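Local structure of MmoQ Response regulator (Methylococcus capsulatus, 3LJX) at residues E102-A107 against E159-A164; M6-L11 against T185-T190; L15-R20 against Q44-L49; L114-A119 against A224-I229. The protein probably makes cyclic di-GMP from two GTP through the GGDEF domain of the whole response regulator, of which this chain holds the helical HDOD part. All blocks are in the same frame, centred on the assembly; numbering follows the deposited sequence.

Contact 1: residues E102-A107 against E159-A164; sequences EAFDYA and ECLRKA
Glu102 and Arg162 are brought together by different first torsions. In Glu102, CG is anti to the backbone N (chi1 -174°) and the chain runs on extended. In Arg162, CG is anti to the carbonyl carbon (chi1 -67°), and the chain stays extended as far as NE. The two side chains cross obliquely. Glu102 OE2 lies 3.4 Å from Arg162 NH2, a long salt bridge. The carboxylate and guanidinium planes stand 88° apart, so the two groups do not meet as a flat, two-pronged pair. A water closes the other branch: it lies 3.2 Å from Glu102 OE1 and 3.3 Å from Arg162 NH1. Glu102 CD and this water both sit at the guanidinium edge, close to its plane. One face of that group is taken by Ala103, whose CB rests 3.9 Å above the plane, over its centre.

The same methyl meets the helix on its apolar side, with Ala103 CB 4.0 Å from Leu161 CB. Leu161 CD1 then reaches past to Phe104. It touches the backbone at Phe104 CA, 3.8 Å away, and approaches the ring in its plane at Phe104 CD1, 3.9 Å away. Phe104 in turn sets CD2 over the centre of the Tyr106 ring. A hydrogen bond from Ala103 N to Ser158 OG adds a second tie to helix 154-163.

The contact packs the chain leading into helix 106-125 against helix 154-163 at the HDOD surface. Glu102 and Arg162 are exposed, so the charge pair is probably screened by solvent. Its length and turned planes suggest a modest attraction laid over a small apolar contact.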
loop_
_atom_site.group_PDB
_atom_site.type_symbol
_atom_site.label_atom_id
_atom_site.label_comp_id
_atom_site.label_asym_id
_atom_site.label_seq_id
_atom_site.Cartn_x
_atom_site.Cartn_y
_atom_site.Cartn_z
ATOM N N GLU A 102 15.861 8.869 -9.491
ATOM C CA GLU A 102 15.617 10.113 -10.216
ATOM C C GLU A 102 14.286 10.126 -10.991
ATOM O O GLU A 102 13.485 11.065 -10.859
ATOM C CB GLU A 102 16.803 10.401 -11.149
ATOM C CG GLU A 102 16.749 11.747 -11.854
ATOM C CD GLU A 102 18.059 12.096 -12.551
ATOM O OE1 GLU A 102 19.106 11.491 -12.214
ATOM O OE2 GLU A 102 18.041 12.984 -13.434
ATOM N N ALA A 103 14.048 9.080 -11.783
ATOM C CA ALA A 103 12.868 9.036 -12.646
ATOM C C ALA A 103 11.545 8.653 -11.944
ATOM O O ALA A 103 10.481 8.755 -12.541
ATOM C CB ALA A 103 13.125 8.127 -13.856
ATOM N N PHE A 104 11.609 8.228 -10.686
ATOM C CA PHE A 104 10.399 7.835 -9.957
ATOM C C PHE A 104 9.687 9.038 -9.337
ATOM O O PHE A 104 10.280 9.823 -8.588
ATOM C CB PHE A 104 10.724 6.808 -8.870
ATOM C CG PHE A 104 9.506 6.159 -8.243
ATOM C CD1 PHE A 104 8.718 5.265 -8.976
ATOM C CD2 PHE A 104 9.177 6.401 -6.912
ATOM C CE1 PHE A 104 7.605 4.647 -8.402
ATOM C CE2 PHE A 104 8.073 5.785 -6.326
ATOM C CZ PHE A 104 7.286 4.903 -7.075
ATOM N N ASP A 105 8.400 9.161 -9.638
ATOM C CA ASP A 105 7.601 10.266 -9.132
ATOM C C ASP A 105 7.105 9.956 -7.719
ATOM O O ASP A 105 6.013 9.426 -7.543
ATOM C CB ASP A 105 6.422 10.528 -10.075
ATOM C CG ASP A 105 5.716 11.839 -9.774
ATOM O OD1 ASP A 105 5.888 12.371 -8.652
ATOM O OD2 ASP A 105 4.974 12.336 -10.655
ATOM N N TYR A 106 7.908 10.293 -6.716
ATOM C CA TYR A 106 7.583 9.953 -5.337
ATOM C C TYR A 106 6.322 10.666 -4.839
ATOM O O TYR A 106 5.465 10.055 -4.193
ATOM C CB TYR A 106 8.761 10.245 -4.416
ATOM C CG TYR A 106 9.955 9.305 -4.581
ATOM C CD1 TYR A 106 10.910 9.523 -5.569
ATOM C CD2 TYR A 106 10.141 8.225 -3.712
ATOM C CE1 TYR A 106 12.017 8.671 -5.696
ATOM C CE2 TYR A 106 11.230 7.376 -3.831
ATOM C CZ TYR A 106 12.172 7.597 -4.819
ATOM O OH TYR A 106 13.253 6.736 -4.940
ATOM N N ALA A 107 6.205 11.959 -5.131
ATOM C CA ALA A 107 5.017 12.682 -4.708
ATOM C C ALA A 107 3.786 11.998 -5.298
ATOM O O ALA A 107 2.783 11.809 -4.607
ATOM C CB ALA A 107 5.076 14.152 -5.132
ATOM N N GLU A 159 16.535 3.836 -15.440
ATOM C CA GLU A 159 16.596 3.328 -16.808
ATOM C C GLU A 159 15.267 2.669 -17.208
ATOM O O GLU A 159 14.675 3.018 -18.232
ATOM C CB GLU A 159 17.731 2.323 -16.986
ATOM C CG GLU A 159 19.128 2.888 -16.840
ATOM C CD GLU A 159 20.205 1.811 -17.010
ATOM O OE1 GLU A 159 19.898 0.754 -17.614
ATOM O OE2 GLU A 159 21.351 2.019 -16.541
ATOM N N CYS A 160 14.801 1.711 -16.413
ATOM C CA CYS A 160 13.554 1.027 -16.747
ATOM C C CYS A 160 12.405 2.021 -16.913
ATOM O O CYS A 160 11.649 1.961 -17.877
ATOM C CB CYS A 160 13.202 -0.001 -15.680
ATOM S SG CYS A 160 14.446 -1.288 -15.469
ATOM N N LEU A 161 12.290 2.951 -15.976
ATOM C CA LEU A 161 11.175 3.888 -15.980
ATOM C C LEU A 161 11.193 4.803 -17.200
ATOM O O LEU A 161 10.145 5.185 -17.710
ATOM C CB LEU A 161 11.168 4.711 -14.688
ATOM C CG LEU A 161 10.763 3.926 -13.434
ATOM C CD1 LEU A 161 10.773 4.834 -12.222
ATOM C CD2 LEU A 161 9.396 3.283 -13.605
ATOM N N ARG A 162 12.382 5.153 -17.675
ATOM C CA ARG A 162 12.481 6.022 -18.844
ATOM C C ARG A 162 12.145 5.302 -20.151
ATOM O O ARG A 162 11.644 5.923 -21.083
ATOM C CB ARG A 162 13.855 6.688 -18.914
ATOM C CG ARG A 162 14.066 7.672 -17.785
ATOM C CD ARG A 162 15.469 8.212 -17.746
ATOM N NE ARG A 162 15.557 9.322 -16.801
ATOM C CZ ARG A 162 16.379 9.359 -15.754
ATOM N NH1 ARG A 162 17.204 8.344 -15.509
ATOM N NH2 ARG A 162 16.377 10.421 -14.957
ATOM N N LYS A 163 12.388 3.995 -20.211
ATOM C CA LYS A 163 12.184 3.269 -21.460
ATOM C C LYS A 163 10.903 2.446 -21.566
ATOM O O LYS A 163 10.554 1.999 -22.657
ATOM C CB LYS A 163 13.398 2.406 -21.808
ATOM C CG LYS A 163 13.907 1.559 -20.689
ATOM C CD LYS A 163 15.235 0.913 -21.065
ATOM C CE LYS A 163 15.071 -0.123 -22.175
ATOM N NZ LYS A 163 16.230 -1.076 -22.222
ATOM N N ALA A 164 10.188 2.249 -20.463
ATOM C CA ALA A 164 8.992 1.412 -20.529
ATOM C C ALA A 164 7.909 1.762 -19.519
ATOM O O ALA A 164 8.156 2.451 -18.529
ATOM C CB ALA A 164 9.372 -0.059 -20.399
HETATM O O HOH W 1 19.390 8.451 -13.058
#

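Contact 2: residues M6-L11 against T185-T190; sequences MHKPML and TRMLLT
Met10 and Leu188 mark the closest backbone approach, CA to CA 6.6 Å, where an irregular chain from Lys8 to Leu11 passes the side of helix 181-191. The methionines here are selenomethionines. The contact is apolar and has two centres.

The first is Met187. Its chi2 is extended, and the bend comes at chi3 (58°), which places CE. This methyl lies 3.7 Å from Pro9 CD, at the ring carbon next to the nitrogen. It is also 4.1 Å from Lys8 CG, so it touches the aliphatic root of the lysine. The second centre is Leu188 CD1. Met10 SE meets this methyl at 3.7 Å. Met10 CG is anti to the backbone N, and a bend at chi2 (68°) sets SE on the helix side. Leu188 CD1 also lies 4.1 Å from Leu11 O. Both torsions of Leu188 lie off the usual staggered values (chi1 -104°), in a side chain that is packed from two sides of the fold. Met10 and Met187 are poorly ordered, so the detail of their ends is less certain.

Leu188 also packs on Val144 and Ala148 of helix 144-152, and Leu11 on Thr151 and Ala152 of that helix. Pro9 lies against Trp4, while Met10 touches Asp191 and Trp192. The N-terminal chain thus runs over both helix 181-191 and helix 144-152 of the HDOD domain, while Arg186 and Leu189 face helix 196-204.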
loop_
_atom_site.group_PDB
_atom_site.type_symbol
_atom_site.label_atom_id
_atom_site.label_comp_id
_atom_site.label_asym_id
_atom_site.label_seq_id
_atom_site.Cartn_x
_atom_site.Cartn_y
_atom_site.Cartn_z
HETATM N N MSE A 6 18.708 -11.801 -3.793
HETATM C CA MSE A 6 18.195 -12.098 -5.135
HETATM C C MSE A 6 17.102 -13.160 -5.107
HETATM O O MSE A 6 16.088 -13.051 -5.799
HETATM C CB MSE A 6 19.335 -12.539 -6.039
HETATM C CG MSE A 6 18.896 -13.341 -7.248
HETATM SE SE MSE A 6 20.425 -13.965 -8.282
HETATM C CE MSE A 6 19.517 -15.221 -9.462
ATOM N N HIS A 7 17.295 -14.176 -4.279
ATOM C CA HIS A 7 16.306 -15.225 -4.172
ATOM C C HIS A 7 15.030 -14.735 -3.510
ATOM O O HIS A 7 13.925 -15.096 -3.935
ATOM C CB HIS A 7 16.854 -16.403 -3.379
ATOM C CG HIS A 7 15.924 -17.568 -3.335
ATOM N ND1 HIS A 7 15.421 -18.074 -2.157
ATOM C CD2 HIS A 7 15.388 -18.315 -4.328
ATOM C CE1 HIS A 7 14.630 -19.097 -2.425
ATOM N NE2 HIS A 7 14.589 -19.262 -3.735
ATOM N N LYS A 8 15.184 -13.937 -2.453
ATOM C CA LYS A 8 14.034 -13.427 -1.724
ATOM C C LYS A 8 14.185 -11.932 -1.398
ATOM O O LYS A 8 14.477 -11.555 -0.260
ATOM C CB LYS A 8 13.788 -14.246 -0.459
ATOM C CG LYS A 8 12.483 -13.888 0.206
ATOM C CD LYS A 8 12.278 -14.596 1.533
ATOM C CE LYS A 8 10.939 -14.182 2.145
ATOM N NZ LYS A 8 10.617 -14.934 3.386
ATOM N N PRO A 9 14.000 -11.081 -2.418
ATOM C CA PRO A 9 14.128 -9.623 -2.288
ATOM C C PRO A 9 13.217 -9.100 -1.187
ATOM O O PRO A 9 12.057 -9.487 -1.116
ATOM C CB PRO A 9 13.644 -9.101 -3.640
ATOM C CG PRO A 9 13.786 -10.272 -4.585
ATOM C CD PRO A 9 13.581 -11.503 -3.767
HETATM N N MSE A 10 13.731 -8.212 -0.349
HETATM C CA MSE A 10 12.975 -7.762 0.799
HETATM C C MSE A 10 13.520 -6.436 1.334
HETATM O O MSE A 10 14.612 -6.396 1.899
HETATM C CB MSE A 10 13.044 -8.852 1.863
HETATM C CG MSE A 10 12.437 -8.485 3.169
HETATM SE SE MSE A 10 10.523 -8.283 3.083
HETATM C CE MSE A 10 10.428 -6.912 4.441
ATOM N N LEU A 11 12.771 -5.349 1.140
ATOM C CA LEU A 11 13.112 -4.059 1.752
ATOM C C LEU A 11 11.996 -3.653 2.691
ATOM O O LEU A 11 10.816 -3.843 2.392
ATOM C CB LEU A 11 13.301 -2.947 0.706
ATOM C CG LEU A 11 14.571 -2.960 -0.143
ATOM C CD1 LEU A 11 14.492 -4.089 -1.179
ATOM C CD2 LEU A 11 14.804 -1.610 -0.818
ATOM N N THR A 185 5.392 -6.520 -4.543
ATOM C CA THR A 185 4.344 -6.105 -3.615
ATOM C C THR A 185 3.769 -7.295 -2.835
ATOM O O THR A 185 3.707 -7.289 -1.590
ATOM C CB THR A 185 3.218 -5.371 -4.358
ATOM O OG1 THR A 185 3.713 -4.116 -4.852
ATOM C CG2 THR A 185 2.039 -5.122 -3.423
ATOM N N ARG A 186 3.370 -8.324 -3.569
ATOM C CA ARG A 186 2.771 -9.512 -2.948
ATOM C C ARG A 186 3.728 -10.178 -1.983
ATOM O O ARG A 186 3.318 -10.646 -0.917
ATOM C CB ARG A 186 2.330 -10.534 -3.995
ATOM C CG ARG A 186 1.406 -9.957 -5.075
ATOM C CD ARG A 186 0.734 -11.084 -5.902
ATOM N NE ARG A 186 1.649 -11.732 -6.843
ATOM C CZ ARG A 186 1.897 -11.281 -8.073
ATOM N NH1 ARG A 186 1.300 -10.175 -8.511
ATOM N NH2 ARG A 186 2.738 -11.935 -8.870
HETATM N N MSE A 187 5.005 -10.228 -2.348
HETATM C CA MSE A 187 5.990 -10.862 -1.479
HETATM C C MSE A 187 6.181 -10.032 -0.226
HETATM O O MSE A 187 6.281 -10.579 0.861
HETATM C CB MSE A 187 7.329 -11.049 -2.181
HETATM C CG MSE A 187 7.273 -11.999 -3.378
HETATM SE SE MSE A 187 8.987 -11.998 -4.328
HETATM C CE MSE A 187 10.148 -12.559 -2.859
ATOM N N LEU A 188 6.223 -8.711 -0.386
ATOM C CA LEU A 188 6.344 -7.806 0.756
ATOM C C LEU A 188 5.129 -7.994 1.681
ATOM O O LEU A 188 5.279 -8.211 2.897
ATOM C CB LEU A 188 6.444 -6.355 0.265
ATOM C CG LEU A 188 7.820 -5.668 0.292
ATOM C CD1 LEU A 188 8.964 -6.651 0.107
ATOM C CD2 LEU A 188 7.921 -4.529 -0.711
ATOM N N LEU A 189 3.932 -7.933 1.097
ATOM C CA LEU A 189 2.704 -8.022 1.882
ATOM C C LEU A 189 2.643 -9.367 2.595
ATOM O O LEU A 189 2.187 -9.471 3.739
ATOM C CB LEU A 189 1.460 -7.828 1.000
ATOM C CG LEU A 189 1.247 -6.448 0.372
ATOM C CD1 LEU A 189 -0.013 -6.433 -0.501
ATOM C CD2 LEU A 189 1.168 -5.355 1.435
ATOM N N THR A 190 3.111 -10.402 1.914
ATOM C CA THR A 190 3.162 -11.712 2.531
ATOM C C THR A 190 4.162 -11.717 3.699
ATOM O O THR A 190 3.844 -12.216 4.782
ATOM C CB THR A 190 3.529 -12.770 1.509
ATOM O OG1 THR A 190 2.458 -12.888 0.571
ATOM C CG2 THR A 190 3.770 -14.117 2.188
#

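Contact 3: residues L15-R20 against Q44-L49; sequences LPTASR and QTDPAL
Thr17 and Asp46 carry the polar part of this contact. Asp46 CG is anti to the backbone N (chi1 179°), which places it beside Thr17. Thr17 OG1 donates to Asp46 OD2 at 2.7 Å, from above the carboxylate plane. Leu49 N donates to the same OD2 at 2.7 Å, but from the opposite face, with a nearly straight N-H of 163°. This second bond makes Asp46 the N-cap of helix 47-58. The helix end would probably stabilise the negative charge.

Two waters serve the other oxygen, Asp46 OD1. One also links Pro16 O to Ala48 N. The other accepts a hydrogen bond from Ala18 N at 2.7 Å and donates to OD1. An alanine at Asp46 would probably leave Thr17 OG1 and Leu49 N without their shared acceptor and loosen both waters.

Packing is close beside these bonds. Ala48 CB lies 3.7 Å from Leu15 CB and 3.1 Å from Pro16 O. Thr17 CG2 lies 3.1 Å from Asp46 OD1.

The contact joins the start of helix 47-58 to the chain entering helix 19-29; Thr21 of that helix also touches Asp46. Leu15 and Pro16 rest on Leu147 of helix 144-152, and Pro47 packs on Tyr109 and Trp110 of helix 106-125.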
loop_
_atom_site.group_PDB
_atom_site.type_symbol
_atom_site.label_atom_id
_atom_site.label_comp_id
_atom_site.label_asym_id
_atom_site.label_seq_id
_atom_site.Cartn_x
_atom_site.Cartn_y
_atom_site.Cartn_z
ATOM N N LEU A 15 12.715 1.820 3.322
ATOM C CA LEU A 15 11.774 2.536 2.453
ATOM C C LEU A 15 11.560 3.970 2.974
ATOM O O LEU A 15 11.353 4.181 4.172
ATOM C CB LEU A 15 10.445 1.784 2.333
ATOM C CG LEU A 15 10.495 0.325 1.828
ATOM C CD1 LEU A 15 9.132 -0.340 1.989
ATOM C CD2 LEU A 15 10.961 0.227 0.370
ATOM N N PRO A 16 11.617 4.964 2.074
ATOM C CA PRO A 16 11.510 6.351 2.532
ATOM C C PRO A 16 10.086 6.750 2.899
ATOM O O PRO A 16 9.106 6.066 2.555
ATOM C CB PRO A 16 11.975 7.147 1.313
ATOM C CG PRO A 16 11.560 6.275 0.152
ATOM C CD PRO A 16 11.793 4.875 0.610
ATOM N N THR A 17 9.998 7.865 3.616
ATOM C CA THR A 17 8.742 8.526 3.930
ATOM C C THR A 17 8.854 9.959 3.405
ATOM O O THR A 17 9.956 10.506 3.358
ATOM C CB THR A 17 8.538 8.560 5.441
ATOM O OG1 THR A 17 8.403 7.222 5.933
ATOM C CG2 THR A 17 7.295 9.382 5.814
ATOM N N ALA A 18 7.739 10.568 3.001
ATOM C CA ALA A 18 7.761 11.972 2.561
ATOM C C ALA A 18 8.245 12.908 3.680
ATOM O O ALA A 18 7.892 12.734 4.850
ATOM C CB ALA A 18 6.378 12.414 2.047
ATOM N N SER A 19 9.059 13.895 3.316
ATOM C CA SER A 19 9.595 14.852 4.290
ATOM C C SER A 19 8.511 15.507 5.132
ATOM O O SER A 19 8.613 15.542 6.355
ATOM C CB SER A 19 10.427 15.930 3.596
ATOM O OG SER A 19 11.638 15.374 3.119
ATOM N N ARG A 20 7.471 16.015 4.478
ATOM C CA ARG A 20 6.387 16.698 5.182
ATOM C C ARG A 20 5.629 15.755 6.123
ATOM O O ARG A 20 5.277 16.115 7.245
ATOM C CB ARG A 20 5.410 17.321 4.182
ATOM C CG ARG A 20 4.220 18.008 4.843
ATOM C CD ARG A 20 3.166 18.423 3.822
ATOM N NE ARG A 20 2.590 17.271 3.130
ATOM C CZ ARG A 20 1.624 17.350 2.218
ATOM N NH1 ARG A 20 1.120 18.532 1.880
ATOM N NH2 ARG A 20 1.160 16.248 1.640
ATOM N N GLN A 44 -0.739 6.061 9.264
ATOM C CA GLN A 44 -1.248 5.236 8.184
ATOM C C GLN A 44 -1.395 6.026 6.882
ATOM O O GLN A 44 -1.922 5.505 5.907
ATOM C CB GLN A 44 -2.550 4.542 8.567
ATOM C CG GLN A 44 -3.733 5.475 8.625
ATOM C CD GLN A 44 -5.018 4.727 8.882
ATOM O OE1 GLN A 44 -4.993 3.548 9.246
ATOM N NE2 GLN A 44 -6.155 5.402 8.688
ATOM N N THR A 45 -0.926 7.273 6.858
ATOM C CA THR A 45 -0.802 7.984 5.585
ATOM C C THR A 45 0.539 7.646 4.918
ATOM O O THR A 45 0.785 8.033 3.768
ATOM C CB THR A 45 -0.899 9.519 5.725
ATOM O OG1 THR A 45 0.164 10.001 6.562
ATOM C CG2 THR A 45 -2.242 9.932 6.300
ATOM N N ASP A 46 1.403 6.929 5.638
ATOM C CA ASP A 46 2.727 6.598 5.106
ATOM C C ASP A 46 2.931 5.094 4.894
ATOM O O ASP A 46 2.966 4.320 5.855
ATOM C CB ASP A 46 3.835 7.148 6.005
ATOM C CG ASP A 46 5.214 6.806 5.482
ATOM O OD1 ASP A 46 5.541 7.230 4.349
ATOM O OD2 ASP A 46 5.971 6.109 6.194
ATOM N N PRO A 47 3.066 4.680 3.626
ATOM C CA PRO A 47 3.276 3.265 3.294
ATOM C C PRO A 47 4.521 2.677 3.976
ATOM O O PRO A 47 4.415 1.584 4.540
ATOM C CB PRO A 47 3.444 3.279 1.771
ATOM C CG PRO A 47 2.716 4.524 1.311
ATOM C CD PRO A 47 2.888 5.527 2.429
ATOM N N ALA A 48 5.662 3.374 3.950
ATOM C CA ALA A 48 6.881 2.828 4.568
ATOM C C ALA A 48 6.688 2.503 6.056
ATOM O O ALA A 48 6.863 1.352 6.479
ATOM C CB ALA A 48 8.084 3.774 4.379
ATOM N N LEU A 49 6.326 3.509 6.852
ATOM C CA LEU A 49 6.236 3.315 8.301
ATOM C C LEU A 49 5.127 2.333 8.661
ATOM O O LEU A 49 5.254 1.556 9.610
ATOM C CB LEU A 49 6.042 4.646 9.037
ATOM C CG LEU A 49 6.093 4.565 10.568
ATOM C CD1 LEU A 49 7.366 3.852 11.087
ATOM C CD2 LEU A 49 5.978 5.945 11.151
HETATM O O HOH W 2 6.312 5.782 2.424
HETATM O O HOH W 3 5.262 9.504 3.045
#

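Contact 4: residues L114-A119 against A224-I229; sequences LARAVA and ALAQHI
The guanidinium of Arg116 and the amide of Gln227 are the flat groups that meet here, with planes 32° apart. Gln227 OE1 approaches the guanidinium obliquely, 29° out of its plane. Seen from the amide the fit is better: Arg116 NH1 lies in the carbonyl plane, on a lone pair of OE1. The hydrogen bond between Arg116 NH1 and Gln227 OE1 is 2.9 Å long, with a clearly bent N-H. The same oxygen is 3.2 Å from Arg116 CD. At the edge of the His228 ring, near its plane, Ala224 O accepts from His228 ND1 at 2.7 Å, a bond within helix 214-233 and not across the contact.

Arg116 CG is anti to the backbone N, and a bend at the third torsion turns NE aside. NE then donates to Gly139 O, and NH2 makes a salt bridge with Asp143 OD1. Gln227 NE2 is held by Asp231 OD2, which should help fix the amide's rotation. A leucine at Arg116 would probably leave Gln227 OE1 and Gly139 O without these donors and Asp143 without its counter-charge.

Beside the polar pair the packing is small and apolar. Ala226 CB lies 4.0 Å from Arg116 CG and 4.2 Å from Ala119 CB. Ile229 CG2 reaches Ala119 CB at 4.5 Å.

The helix segments approach to 8.6 Å between axes, with their directions 136° apart. Alanines at the closest point are a familiar way to bring helices near. The arrangement is a buried packing of crossed helices, well off antiparallel, within an all-helical HDOD structure, joining helix 106-125 to helix 214-233.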
loop_
_atom_site.group_PDB
_atom_site.type_symbol
_atom_site.label_atom_id
_atom_site.label_comp_id
_atom_site.label_asym_id
_atom_site.label_seq_id
_atom_site.Cartn_x
_atom_site.Cartn_y
_atom_site.Cartn_z
ATOM N N LEU A 114 -2.356 7.003 -0.869
ATOM C CA LEU A 114 -3.311 7.459 0.123
ATOM C C LEU A 114 -4.722 7.564 -0.470
ATOM O O LEU A 114 -5.698 7.103 0.137
ATOM C CB LEU A 114 -2.879 8.816 0.676
ATOM C CG LEU A 114 -3.826 9.410 1.723
ATOM C CD1 LEU A 114 -4.005 8.443 2.907
ATOM C CD2 LEU A 114 -3.288 10.760 2.191
ATOM N N ALA A 115 -4.828 8.173 -1.652
ATOM C CA ALA A 115 -6.129 8.373 -2.281
ATOM C C ALA A 115 -6.794 7.019 -2.484
ATOM O O ALA A 115 -7.992 6.858 -2.225
ATOM C CB ALA A 115 -5.986 9.125 -3.628
ATOM N N ARG A 116 -6.007 6.041 -2.937
ATOM C CA ARG A 116 -6.522 4.689 -3.115
ATOM C C ARG A 116 -6.935 4.060 -1.784
ATOM O O ARG A 116 -7.998 3.456 -1.683
ATOM C CB ARG A 116 -5.501 3.802 -3.833
ATOM C CG ARG A 116 -6.057 2.444 -4.235
ATOM C CD ARG A 116 -5.004 1.628 -4.976
ATOM N NE ARG A 116 -3.785 1.571 -4.192
ATOM C CZ ARG A 116 -2.583 1.909 -4.638
ATOM N NH1 ARG A 116 -2.424 2.300 -5.891
ATOM N NH2 ARG A 116 -1.539 1.852 -3.823
ATOM N N ALA A 117 -6.097 4.194 -0.760
ATOM C CA ALA A 117 -6.451 3.696 0.565
ATOM C C ALA A 117 -7.796 4.293 0.991
ATOM O O ALA A 117 -8.681 3.580 1.466
ATOM C CB ALA A 117 -5.373 4.057 1.577
ATOM N N VAL A 118 -7.948 5.603 0.811
ATOM C CA VAL A 118 -9.159 6.300 1.256
ATOM C C VAL A 118 -10.379 5.822 0.476
ATOM O O VAL A 118 -11.444 5.548 1.058
ATOM C CB VAL A 118 -9.032 7.822 1.091
ATOM C CG1 VAL A 118 -10.411 8.481 1.204
ATOM C CG2 VAL A 118 -8.050 8.392 2.113
ATOM N N ALA A 119 -10.218 5.701 -0.841
ATOM C CA ALA A 119 -11.295 5.189 -1.689
ATOM C C ALA A 119 -11.710 3.767 -1.307
ATOM O O ALA A 119 -12.903 3.455 -1.245
ATOM C CB ALA A 119 -10.912 5.259 -3.183
ATOM N N ALA A 224 -10.152 -3.110 -7.601
ATOM C CA ALA A 224 -10.035 -2.608 -8.967
ATOM C C ALA A 224 -10.739 -1.258 -9.067
ATOM O O ALA A 224 -10.235 -0.331 -9.696
ATOM C CB ALA A 224 -10.626 -3.621 -9.991
ATOM N N LEU A 225 -11.895 -1.142 -8.419
ATOM C CA LEU A 225 -12.621 0.115 -8.443
ATOM C C LEU A 225 -11.865 1.236 -7.709
ATOM O O LEU A 225 -11.836 2.375 -8.174
ATOM C CB LEU A 225 -14.000 -0.062 -7.849
ATOM C CG LEU A 225 -14.991 0.954 -8.366
ATOM C CD1 LEU A 225 -15.134 0.802 -9.880
ATOM C CD2 LEU A 225 -16.308 0.727 -7.662
ATOM N N ALA A 226 -11.253 0.919 -6.571
ATOM C CA ALA A 226 -10.478 1.926 -5.850
ATOM C C ALA A 226 -9.316 2.394 -6.719
ATOM O O ALA A 226 -8.988 3.582 -6.749
ATOM C CB ALA A 226 -9.948 1.373 -4.530
ATOM N N GLN A 227 -8.694 1.452 -7.421
ATOM C CA GLN A 227 -7.546 1.774 -8.258
ATOM C C GLN A 227 -7.953 2.666 -9.433
ATOM O O GLN A 227 -7.334 3.712 -9.677
ATOM C CB GLN A 227 -6.865 0.500 -8.770
ATOM C CG GLN A 227 -5.729 0.777 -9.740
ATOM C CD GLN A 227 -4.535 1.462 -9.074
ATOM O OE1 GLN A 227 -4.131 1.101 -7.969
ATOM N NE2 GLN A 227 -3.956 2.442 -9.757
ATOM N N HIS A 228 -8.996 2.257 -10.157
ATOM C CA HIS A 228 -9.407 2.986 -11.365
ATOM C C HIS A 228 -9.985 4.348 -11.029
ATOM O O HIS A 228 -9.718 5.327 -11.713
ATOM C CB HIS A 228 -10.407 2.174 -12.204
ATOM C CG HIS A 228 -9.789 1.013 -12.921
ATOM N ND1 HIS A 228 -9.328 -0.109 -12.265
ATOM C CD2 HIS A 228 -9.558 0.799 -14.238
ATOM C CE1 HIS A 228 -8.841 -0.965 -13.146
ATOM N NE2 HIS A 228 -8.968 -0.439 -14.351
ATOM N N ILE A 229 -10.774 4.408 -9.966
ATOM C CA ILE A 229 -11.310 5.675 -9.489
ATOM C C ILE A 229 -10.188 6.634 -9.104
ATOM O O ILE A 229 -10.270 7.824 -9.372
ATOM C CB ILE A 229 -12.200 5.456 -8.268
ATOM C CG1 ILE A 229 -13.649 5.283 -8.694
ATOM C CG2 ILE A 229 -12.069 6.603 -7.275
ATOM C CD1 ILE A 229 -14.485 4.581 -7.636
#

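Helix 106-125 joins much of this set. Contact 1 lies in the chain leading into it and contact 4 in its middle, with centres about 22 Å apart. Contact 3 touches both. Tyr106 CE2 of contact 1 packs on Pro16 CG at 4.1 Å, and Thr45 CG2 packs on Leu114 CD1 of contact 4 at 4.1 Å. Contact 2 adjoins contact 3 in sequence, without other touch, their centres about 18 Å apart. Along the chain, contacts 1 and 3 are nested inside the loop closed by contact 2, while contact 4 crosses it. Contacts 2 and 4 lie on opposite sides of the chain's centre, about 23 Å apart between centres.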